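Local structure of outer membrane protein (Tpn50) (Borrelia burgdorferi, 3OON) at residues F26-K31 with A74-N79; K34-I39 with G78-K83. The protein probably binds peptidoglycan through this OmpA-like C-terminal domain, as related outer-membrane proteins do. One frame throughout, in Å; residues are numbered along the deposited sequence.

Contact 1: residues F26-K31 with A74-N79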
loop_
_atom_site.group_PDB
_atom_site.type_symbol
_atom_site.label_atom_id
_atom_site.label_comp_id
_atom_site.label_asym_id
_atom_site.label_seq_id
_atom_site.Cartn_x
_atom_site.Cartn_y
_atom_site.Cartn_z
ATOM N N PHE A 26 -7.042 0.348 -24.066
ATOM C CA PHE A 26 -7.511 0.211 -22.690
ATOM C C PHE A 26 -7.557 -1.273 -22.318
ATOM O O PHE A 26 -8.306 -1.682 -21.429
ATOM C CB PHE A 26 -8.868 0.910 -22.483
ATOM C CG PHE A 26 -9.913 0.535 -23.500
ATOM C CD1 PHE A 26 -10.728 -0.580 -23.306
ATOM C CD2 PHE A 26 -10.093 1.306 -24.648
ATOM C CE1 PHE A 26 -11.693 -0.927 -24.248
ATOM C CE2 PHE A 26 -11.055 0.967 -25.587
ATOM C CZ PHE A 26 -11.858 -0.154 -25.384
ATOM N N GLN A 27 -6.756 -2.081 -23.014
ATOM C CA GLN A 27 -6.682 -3.503 -22.710
ATOM C C GLN A 27 -5.503 -3.797 -21.779
ATOM O O GLN A 27 -4.358 -3.457 -22.076
ATOM C CB GLN A 27 -6.638 -4.344 -23.990
ATOM C CG GLN A 27 -7.465 -5.629 -23.871
ATOM C CD GLN A 27 -7.810 -6.269 -25.215
ATOM O OE1 GLN A 27 -8.041 -5.584 -26.218
ATOM N NE2 GLN A 27 -7.866 -7.595 -25.230
ATOM N N ILE A 28 -5.816 -4.395 -20.637
ATOM C CA ILE A 28 -4.838 -4.740 -19.602
ATOM C C ILE A 28 -4.076 -5.994 -20.021
ATOM O O ILE A 28 -4.688 -6.974 -20.445
ATOM C CB ILE A 28 -5.558 -5.005 -18.237
ATOM C CG1 ILE A 28 -6.399 -3.791 -17.813
ATOM C CG2 ILE A 28 -4.562 -5.350 -17.148
ATOM C CD1 ILE A 28 -7.583 -4.128 -16.899
ATOM N N LEU A 29 -2.744 -5.959 -19.923
ATOM C CA LEU A 29 -1.930 -7.159 -20.161
ATOM C C LEU A 29 -2.273 -8.252 -19.159
ATOM O O LEU A 29 -2.500 -7.979 -17.977
ATOM C CB LEU A 29 -0.433 -6.849 -20.079
ATOM C CG LEU A 29 0.302 -6.497 -21.374
ATOM C CD1 LEU A 29 -0.040 -5.079 -21.827
ATOM C CD2 LEU A 29 1.795 -6.645 -21.183
ATOM N N GLN A 30 -2.304 -9.491 -19.649
ATOM C CA GLN A 30 -2.694 -10.660 -18.858
ATOM C C GLN A 30 -1.986 -10.746 -17.502
ATOM O O GLN A 30 -2.608 -11.040 -16.478
ATOM C CB GLN A 30 -2.423 -11.937 -19.671
ATOM C CG GLN A 30 -2.769 -13.232 -18.949
ATOM C CD GLN A 30 -4.265 -13.530 -18.951
ATOM O OE1 GLN A 30 -5.095 -12.638 -19.145
ATOM N NE2 GLN A 30 -4.612 -14.793 -18.738
ATOM N N LYS A 31 -0.685 -10.483 -17.508
ATOM C CA LYS A 31 0.146 -10.623 -16.320
ATOM C C LYS A 31 -0.210 -9.631 -15.209
ATOM O O LYS A 31 0.222 -9.810 -14.068
ATOM C CB LYS A 31 1.626 -10.481 -16.684
ATOM C CG LYS A 31 2.017 -9.083 -17.163
ATOM C CD LYS A 31 3.509 -8.983 -17.382
ATOM C CE LYS A 31 3.890 -7.601 -17.850
ATOM N NZ LYS A 31 5.266 -7.586 -18.431
ATOM N N ALA A 74 -9.668 3.377 -16.705
ATOM C CA ALA A 74 -10.292 3.287 -15.379
ATOM C C ALA A 74 -11.421 2.249 -15.370
ATOM O O ALA A 74 -11.548 1.444 -14.436
ATOM C CB ALA A 74 -10.817 4.662 -14.943
ATOM N N ARG A 75 -12.240 2.278 -16.413
ATOM C CA ARG A 75 -13.353 1.330 -16.540
ATOM C C ARG A 75 -12.914 -0.127 -16.699
ATOM O O ARG A 75 -13.552 -1.025 -16.142
ATOM C CB ARG A 75 -14.300 1.758 -17.663
ATOM C CG ARG A 75 -15.202 2.878 -17.223
ATOM C CD ARG A 75 -16.236 3.286 -18.256
ATOM N NE ARG A 75 -16.999 4.424 -17.748
ATOM C CZ ARG A 75 -18.073 4.331 -16.968
ATOM N NH1 ARG A 75 -18.555 3.142 -16.605
ATOM N NH2 ARG A 75 -18.676 5.437 -16.557
ATOM N N ALA A 76 -11.830 -0.364 -17.436
ATOM C CA ALA A 76 -11.270 -1.715 -17.568
ATOM C C ALA A 76 -10.898 -2.294 -16.191
ATOM O O ALA A 76 -11.185 -3.462 -15.905
ATOM C CB ALA A 76 -10.056 -1.699 -18.491
ATOM N N ILE A 77 -10.276 -1.469 -15.345
ATOM C CA ILE A 77 -9.907 -1.863 -13.978
ATOM C C ILE A 77 -11.156 -2.114 -13.133
ATOM O O ILE A 77 -11.276 -3.161 -12.473
ATOM C CB ILE A 77 -8.995 -0.805 -13.289
ATOM C CG1 ILE A 77 -7.723 -0.542 -14.121
ATOM C CG2 ILE A 77 -8.667 -1.217 -11.843
ATOM C CD1 ILE A 77 -6.760 -1.683 -14.214
ATOM N N GLY A 78 -12.083 -1.160 -13.175
ATOM C CA GLY A 78 -13.347 -1.259 -12.441
ATOM C C GLY A 78 -14.143 -2.487 -12.833
ATOM O O GLY A 78 -14.669 -3.198 -11.963
ATOM N N ASN A 79 -14.217 -2.752 -14.138
ATOM C CA ASN A 79 -14.958 -3.907 -14.648
ATOM C C ASN A 79 -14.445 -5.229 -14.091
ATOM O O ASN A 79 -15.235 -6.134 -13.808
ATOM C CB ASN A 79 -14.944 -3.946 -16.173
ATOM C CG ASN A 79 -15.860 -2.905 -16.799
ATOM O OD1 ASN A 79 -16.722 -2.326 -16.131
ATOM N ND2 ASN A 79 -15.672 -2.659 -18.091
#
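Ala-76, on helix 63-83, offers the loop a single methyl, touched by two of its groups, a carbonyl oxygen and a side-chain tip. The carbonyl oxygen of Phe-26 lies 3.4 Å from Ala-76 CB, and the tip of Ile-28 reaches the same methyl, CD1 to CB at 3.8 Å. That tip also rests beside the helix backbone, with Ile-28 CD1 3.8 Å from the carbonyl oxygen of Ala-76. One residue further on, Ile-77 offers its own end: its CD1 meets Ile-28 CD1 at 3.7 Å, methyl against methyl, while the two side chains cross at about a right angle. In Ile-28, CG1 stands beside the backbone N (chi1 -57°) and the chain then extends through CG1, which carries CD1 across to the helix.

Behind this pair lie Ile-19 of strand 12-20 and Ile-36 of helix 33-45, both touched by Ile-28 and by Ile-77. The loop that leads from strand 12-20 into helix 33-45 is thus packed against the C-terminal half of the long helix 63-83 of this OmpA-like domain. No hydrogen bond spans the two segments, so the loop is held here by shape and the exclusion of water, with the buried Ile-28 side chain making the apolar contacts.

Contact 2: residues K34-I39 with G78-K83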
loop_
_atom_site.group_PDB
_atom_site.type_symbol
_atom_site.label_atom_id
_atom_site.label_comp_id
_atom_site.label_asym_id
_atom_site.label_seq_id
_atom_site.Cartn_x
_atom_site.Cartn_y
_atom_site.Cartn_z
ATOM N N LYS A 34 -2.972 -10.286 -11.599
ATOM C CA LYS A 34 -2.520 -10.670 -10.266
ATOM C C LYS A 34 -2.316 -9.428 -9.372
ATOM O O LYS A 34 -2.623 -9.450 -8.178
ATOM C CB LYS A 34 -1.231 -11.490 -10.377
ATOM C CG LYS A 34 -0.762 -12.152 -9.083
ATOM C CD LYS A 34 -1.260 -13.598 -8.964
ATOM C CE LYS A 34 -0.171 -14.539 -8.426
ATOM N NZ LYS A 34 0.246 -14.254 -7.022
ATOM N N LYS A 35 -1.807 -8.349 -9.960
ATOM C CA LYS A 35 -1.685 -7.072 -9.247
ATOM C C LYS A 35 -3.054 -6.493 -8.869
ATOM O O LYS A 35 -3.255 -6.007 -7.743
ATOM C CB LYS A 35 -0.909 -6.067 -10.089
ATOM C CG LYS A 35 -0.676 -4.729 -9.401
ATOM C CD LYS A 35 -0.077 -3.677 -10.364
ATOM C CE LYS A 35 1.376 -3.929 -10.658
ATOM N NZ LYS A 35 2.043 -2.678 -11.116
ATOM N N ILE A 36 -3.997 -6.541 -9.806
ATOM C CA ILE A 36 -5.352 -6.082 -9.504
ATOM C C ILE A 36 -6.003 -6.988 -8.446
ATOM O O ILE A 36 -6.803 -6.523 -7.641
ATOM C CB ILE A 36 -6.231 -5.958 -10.762
ATOM C CG1 ILE A 36 -5.555 -5.054 -11.806
ATOM C CG2 ILE A 36 -7.593 -5.373 -10.394
ATOM C CD1 ILE A 36 -6.165 -5.164 -13.192
ATOM N N ASP A 37 -5.634 -8.267 -8.436
ATOM C CA ASP A 37 -6.123 -9.209 -7.411
ATOM C C ASP A 37 -5.699 -8.785 -6.004
ATOM O O ASP A 37 -6.466 -8.905 -5.046
ATOM C CB ASP A 37 -5.621 -10.624 -7.681
ATOM C CG ASP A 37 -6.337 -11.296 -8.838
ATOM O OD1 ASP A 37 -7.393 -10.797 -9.273
ATOM O OD2 ASP A 37 -5.829 -12.335 -9.309
ATOM N N LEU A 38 -4.475 -8.284 -5.896
ATOM C CA LEU A 38 -3.982 -7.724 -4.642
ATOM C C LEU A 38 -4.782 -6.484 -4.248
ATOM O O LEU A 38 -5.197 -6.342 -3.090
ATOM C CB LEU A 38 -2.480 -7.403 -4.722
ATOM C CG LEU A 38 -1.901 -6.688 -3.492
ATOM C CD1 LEU A 38 -2.138 -7.469 -2.180
ATOM C CD2 LEU A 38 -0.427 -6.426 -3.699
ATOM N N ILE A 39 -5.001 -5.585 -5.208
ATOM C CA ILE A 39 -5.886 -4.441 -4.971
ATOM C C ILE A 39 -7.256 -4.931 -4.466
ATOM O O ILE A 39 -7.806 -4.383 -3.505
ATOM C CB ILE A 39 -6.026 -3.567 -6.242
ATOM C CG1 ILE A 39 -4.684 -2.888 -6.556
ATOM C CG2 ILE A 39 -7.113 -2.520 -6.071
ATOM C CD1 ILE A 39 -4.510 -2.499 -8.008
ATOM N N GLY A 78 -12.083 -1.160 -13.175
ATOM C CA GLY A 78 -13.347 -1.259 -12.441
ATOM C C GLY A 78 -14.143 -2.487 -12.833
ATOM O O GLY A 78 -14.669 -3.198 -11.963
ATOM N N ASN A 79 -14.217 -2.752 -14.138
ATOM C CA ASN A 79 -14.958 -3.907 -14.648
ATOM C C ASN A 79 -14.445 -5.229 -14.091
ATOM O O ASN A 79 -15.235 -6.134 -13.808
ATOM C CB ASN A 79 -14.944 -3.946 -16.173
ATOM C CG ASN A 79 -15.860 -2.905 -16.799
ATOM O OD1 ASN A 79 -16.722 -2.326 -16.131
ATOM N ND2 ASN A 79 -15.672 -2.659 -18.091
ATOM N N TYR A 80 -13.128 -5.334 -13.931
ATOM C CA TYR A 80 -12.521 -6.532 -13.372
ATOM C C TYR A 80 -12.887 -6.685 -11.900
ATOM O O TYR A 80 -13.238 -7.783 -11.457
ATOM C CB TYR A 80 -11.000 -6.526 -13.566
ATOM C CG TYR A 80 -10.329 -7.781 -13.047
ATOM C CD1 TYR A 80 -10.464 -8.998 -13.716
ATOM C CD2 TYR A 80 -9.582 -7.755 -11.877
ATOM C CE1 TYR A 80 -9.860 -10.150 -13.233
ATOM C CE2 TYR A 80 -8.966 -8.896 -11.392
ATOM C CZ TYR A 80 -9.110 -10.092 -12.072
ATOM O OH TYR A 80 -8.504 -11.232 -11.597
ATOM N N LEU A 81 -12.838 -5.575 -11.163
ATOM C CA LEU A 81 -13.266 -5.549 -9.763
ATOM C C LEU A 81 -14.743 -5.929 -9.578
ATOM O O LEU A 81 -15.089 -6.590 -8.598
ATOM C CB LEU A 81 -12.966 -4.194 -9.120
ATOM C CG LEU A 81 -11.497 -3.754 -9.056
ATOM C CD1 LEU A 81 -11.409 -2.337 -8.521
ATOM C CD2 LEU A 81 -10.647 -4.705 -8.192
ATOM N N ILE A 82 -15.590 -5.491 -10.512
ATOM C CA ILE A 82 -16.997 -5.900 -10.557
ATOM C C ILE A 82 -17.074 -7.409 -10.729
ATOM O O ILE A 82 -17.741 -8.107 -9.956
ATOM C CB ILE A 82 -17.745 -5.259 -11.749
ATOM C CG1 ILE A 82 -17.707 -3.738 -11.670
ATOM C CG2 ILE A 82 -19.187 -5.760 -11.809
ATOM C CD1 ILE A 82 -18.341 -3.205 -10.447
ATOM N N LYS A 83 -16.367 -7.900 -11.744
ATOM C CA LYS A 83 -16.350 -9.322 -12.110
ATOM C C LYS A 83 -15.850 -10.202 -10.953
ATOM O O LYS A 83 -16.351 -11.319 -10.747
ATOM C CB LYS A 83 -15.486 -9.516 -13.360
ATOM C CG LYS A 83 -15.472 -10.930 -13.950
ATOM C CD LYS A 83 -14.419 -11.016 -15.054
ATOM C CE LYS A 83 -14.337 -12.394 -15.675
ATOM N NZ LYS A 83 -13.416 -12.352 -16.847
#
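Tyr-80 swings its ring toward helix 33-45 because CG stands opposite the backbone N (chi1 -178°), while Asp-37 has CG beside its own N, which turns the carboxylate back toward the ring. The two helices that carry them, 33-45 and 63-83, belong to the alpha+beta fold of the OmpA-like C-terminal domain, in which they pack with a mixed sheet; Ile-36 reaches Ile-19 of strand 12-20. Over these short segments the axes cross at -66° and approach to 10.6 Å.

The tyrosine hydroxyl donates to Asp-37 OD1, OH to OD1 2.6 Å, a short bond that uses the syn side of the carboxylate. The acceptor lies in the plane of the ring, at its edge, but the carboxylate and ring planes are tilted by 27°, so the groups meet edge on without being coplanar. Asp-37 also touches Met-84, just past the end of helix 63-83.

Deeper in, Ile-36 works through its CG2 branch. This methyl comes up to the ring edge of Tyr-80, with CG2 3.4 Å from CD2, and also meets Leu-81 CD2 at 3.8 Å. One isoleucine methyl therefore bridges two successive residues of the opposing helix. Leu-81 also touches Ala-40 and Leu-43 of helix 33-45, and the Tyr-80 ring meets that of Tyr-33.

The tyrosine is thus steered along one edge: an apolar methyl near the root of the ring and a carboxylate at its far end. The bond probably favours the ionised form of Asp-37. Even CE2 of Tyr-80, next to the hydroxyl-bearing carbon, comes within 3.3 Å of Asp-37 OD1.

How the contacts relate
Both contacts bear on helix 63-83, sharing Gly-78 and Asn-79, with centres 8 Å apart. Contact 1 brings up the loop before helix 33-45 and contact 2 that helix itself, so two consecutive pieces of chain pack along one helix. Each is partly buried. Contact 1 has no hydrogen bond: methyls meet methyls and two backbone carbonyl oxygens, and it runs out to an exposed phenylalanine; contact 2 buries more surface, 223 against 153 Å², and adds a hydrogen bond at its partly exposed margin. Their buried parts merge into one core: Ile-36 CD1 lies 3.7 Å from Ile-77 CD1 and 4.1 Å from Ile-28 CD1.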